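Local coordinates for uncharacterized protein (Sulfolobus solfataricus, PDB 4WWM) that is the ubiquitin-related modifier Urm1, which probably becomes attached to other proteins and takes part in the archaeal proteasome pathway, at residues R24-L27 with R28-K32. Sequence-based numbering, arbitrary orientation.
Sequences RELL and RVLVK
E25 and V29 open the first turn of helix 26-33, with V29 N donating to E25 O over 3.0 Å at an N-H...O angle of 158°. Two more i to i+4 bonds follow: L30 N reaches L26 O at 3.0 Å and V31 N reaches L27 O at 2.9 Å. E25 is the N-cap residue, but its side chain is extended and passes across R28, with CG anti to the backbone N (chi1 177°), and its carboxylate lies over the aliphatic part of the arginine. There E25 OE2 sits 3.4 Å from R28 CG, and the two side chains cross at about a right angle. E25 OE2 and R28 NE stay 4.4 Å apart; the carboxylate oxygen stands off the plane of the guanidinium, and none of the arginine N-H groups aims at it, so charge alone links the pair. R28 NE also has a weak, long ion pair with D23.

One turn apart along the helix, L26 CD1 approaches L30 CG at 4.2 Å, and L27 CD1 meets V31 CG2 at the same spacing. L26, V29 and L30 form the buried side: L26 packs on W60, while V29 and L30 rest on I74 and I76 of strand 73-78, placing the helix against the sheet as in the beta-grasp fold of ubiquitin. L27 and R28 lie on the exposed side. The helix is thus amphipathic, fixed by main-chain bonds and apolar packing, whereas the E25-R28 attraction is probably a loose electrostatic one that adds little directional restraint.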
ATOM      1  N   ARG A  24      -2.247  11.536  -2.048  1.00 22.46           N
ATOM      2  CA  ARG A  24      -1.195  11.609  -3.062  1.00 21.95           C
ATOM      3  C   ARG A  24       0.185  11.332  -2.458  1.00 20.83           C
ATOM      4  O   ARG A  24       1.199  11.381  -3.155  1.00 20.70           O
ATOM      5  CB  ARG A  24      -1.210  12.978  -3.743  1.00 24.50           C
ATOM      6  CG  ARG A  24      -2.536  13.308  -4.417  1.00 27.13           C
ATOM      7  CD  ARG A  24      -2.461  14.622  -5.167  1.00 33.75           C
ATOM      8  NE  ARG A  24      -1.584  14.537  -6.331  1.00 38.80           N
ATOM      9  CZ  ARG A  24      -1.242  15.574  -7.089  1.00 42.65           C
ATOM     10  NH1 ARG A  24      -1.699  16.789  -6.810  1.00 45.33           N
ATOM     11  NH2 ARG A  24      -0.436  15.398  -8.127  1.00 42.31           N
ATOM     12  N   GLU A  25       0.209  11.046  -1.161  1.00 20.43           N
ATOM     13  CA  GLU A  25       1.434  10.690  -0.451  1.00 19.60           C
ATOM     14  C   GLU A  25       1.362   9.225  -0.034  1.00 19.53           C
ATOM     15  O   GLU A  25       0.450   8.831   0.695  1.00 18.23           O
ATOM     16  CB  GLU A  25       1.629  11.591   0.772  1.00 21.11           C
ATOM     17  CG  GLU A  25       2.842  11.248   1.626  1.00 20.62           C
ATOM     18  CD  GLU A  25       2.915  12.079   2.894  1.00 22.36           C
ATOM     19  OE1 GLU A  25       3.659  11.686   3.817  1.00 25.56           O
ATOM     20  OE2 GLU A  25       2.235  13.126   2.965  1.00 24.34           O
ATOM     21  N   LEU A  26       2.325   8.427  -0.488  1.00 20.20           N
ATOM     22  CA  LEU A  26       2.269   6.978  -0.306  1.00 19.37           C
ATOM     23  C   LEU A  26       2.085   6.582   1.153  1.00 18.52           C
ATOM     24  O   LEU A  26       1.257   5.731   1.461  1.00 21.56           O
ATOM     25  CB  LEU A  26       3.531   6.311  -0.856  1.00 16.04           C
ATOM     26  CG  LEU A  26       3.603   4.794  -0.641  1.00 13.94           C
ATOM     27  CD1 LEU A  26       2.414   4.094  -1.286  1.00 13.37           C
ATOM     28  CD2 LEU A  26       4.911   4.228  -1.174  1.00 16.15           C
ATOM     29  N   LEU A  27       2.856   7.194   2.046  1.00 17.24           N
ATOM     30  CA  LEU A  27       2.755   6.873   3.463  1.00 16.15           C
ATOM     31  C   LEU A  27       1.327   7.075   3.959  1.00 15.87           C
ATOM     32  O   LEU A  27       0.800   6.253   4.705  1.00 18.28           O
ATOM     33  CB  LEU A  27       3.719   7.728   4.287  1.00 17.69           C
ATOM     34  CG  LEU A  27       3.615   7.531   5.803  1.00 22.08           C
ATOM     35  CD1 LEU A  27       3.930   6.091   6.180  1.00 20.16           C
ATOM     36  CD2 LEU A  27       4.540   8.486   6.540  1.00 25.41           C
ATOM     37  N   ARG A  28       0.707   8.171   3.535  1.00 19.99           N
ATOM     38  CA  ARG A  28      -0.649   8.490   3.960  1.00 19.62           C
ATOM     39  C   ARG A  28      -1.651   7.500   3.375  1.00 17.86           C
ATOM     40  O   ARG A  28      -2.642   7.161   4.025  1.00 17.99           O
ATOM     41  CB  ARG A  28      -1.016   9.918   3.558  1.00 24.16           C
ATOM     42  CG  ARG A  28      -0.150  10.980   4.221  1.00 35.69           C
ATOM     43  CD  ARG A  28      -0.988  11.977   5.003  1.00 49.74           C
ATOM     44  NE  ARG A  28      -1.953  12.666   4.151  1.00 50.23           N
ATOM     45  CZ  ARG A  28      -2.998  13.354   4.600  1.00 57.96           C
ATOM     46  NH1 ARG A  28      -3.233  13.446   5.904  1.00 50.24           N
ATOM     47  NH2 ARG A  28      -3.818  13.944   3.742  1.00 63.43           N
ATOM     48  N   VAL A  29      -1.396   7.040   2.153  1.00 19.64           N
ATOM     49  CA  VAL A  29      -2.208   5.982   1.561  1.00 17.29           C
ATOM     50  C   VAL A  29      -2.174   4.769   2.483  1.00 15.60           C
ATOM     51  O   VAL A  29      -3.218   4.238   2.866  1.00 15.38           O
ATOM     52  CB  VAL A  29      -1.706   5.590   0.146  1.00 15.14           C
ATOM     53  CG1 VAL A  29      -2.419   4.339  -0.380  1.00 15.07           C
ATOM     54  CG2 VAL A  29      -1.898   6.739  -0.824  1.00 18.29           C
ATOM     55  N   LEU A  30      -0.970   4.351   2.860  1.00 17.15           N
ATOM     56  CA  LEU A  30      -0.803   3.151   3.669  1.00 12.32           C
ATOM     57  C   LEU A  30      -1.418   3.317   5.053  1.00 12.93           C
ATOM     58  O   LEU A  30      -2.001   2.376   5.588  1.00 15.56           O
ATOM     59  CB  LEU A  30       0.680   2.793   3.790  1.00 11.86           C
ATOM     60  CG  LEU A  30       1.405   2.552   2.462  1.00 11.75           C
ATOM     61  CD1 LEU A  30       2.884   2.284   2.695  1.00 16.19           C
ATOM     62  CD2 LEU A  30       0.774   1.411   1.679  1.00 15.27           C
ATOM     63  N   VAL A  31      -1.297   4.507   5.630  1.00 19.71           N
ATOM     64  CA  VAL A  31      -1.861   4.764   6.951  1.00 15.17           C
ATOM     65  C   VAL A  31      -3.387   4.709   6.899  1.00 19.77           C
ATOM     66  O   VAL A  31      -4.023   4.215   7.830  1.00 16.39           O
ATOM     67  CB  VAL A  31      -1.401   6.129   7.513  1.00 16.72           C
ATOM     68  CG1 VAL A  31      -2.229   6.537   8.732  1.00 19.77           C
ATOM     69  CG2 VAL A  31       0.071   6.075   7.890  1.00 16.75           C
ATOM     70  N   LYS A  32      -3.975   5.215   5.817  1.00 20.26           N
ATOM     71  CA  LYS A  32      -5.427   5.190   5.670  1.00 18.70           C
ATOM     72  C   LYS A  32      -5.933   3.758   5.509  1.00 21.87           C
ATOM     73  O   LYS A  32      -6.978   3.398   6.045  1.00 20.28           O
ATOM     74  CB  LYS A  32      -5.873   6.036   4.476  1.00 21.89           C
ATOM     75  CG  LYS A  32      -7.382   5.983   4.222  1.00 41.96           C
ATOM     76  CD  LYS A  32      -7.835   7.006   3.190  1.00 33.60           C
ATOM     77  CE  LYS A  32      -7.767   8.425   3.732  1.00 36.74           C
ATOM     78  NZ  LYS A  32      -8.187   9.435   2.719  1.00 38.36           N
TER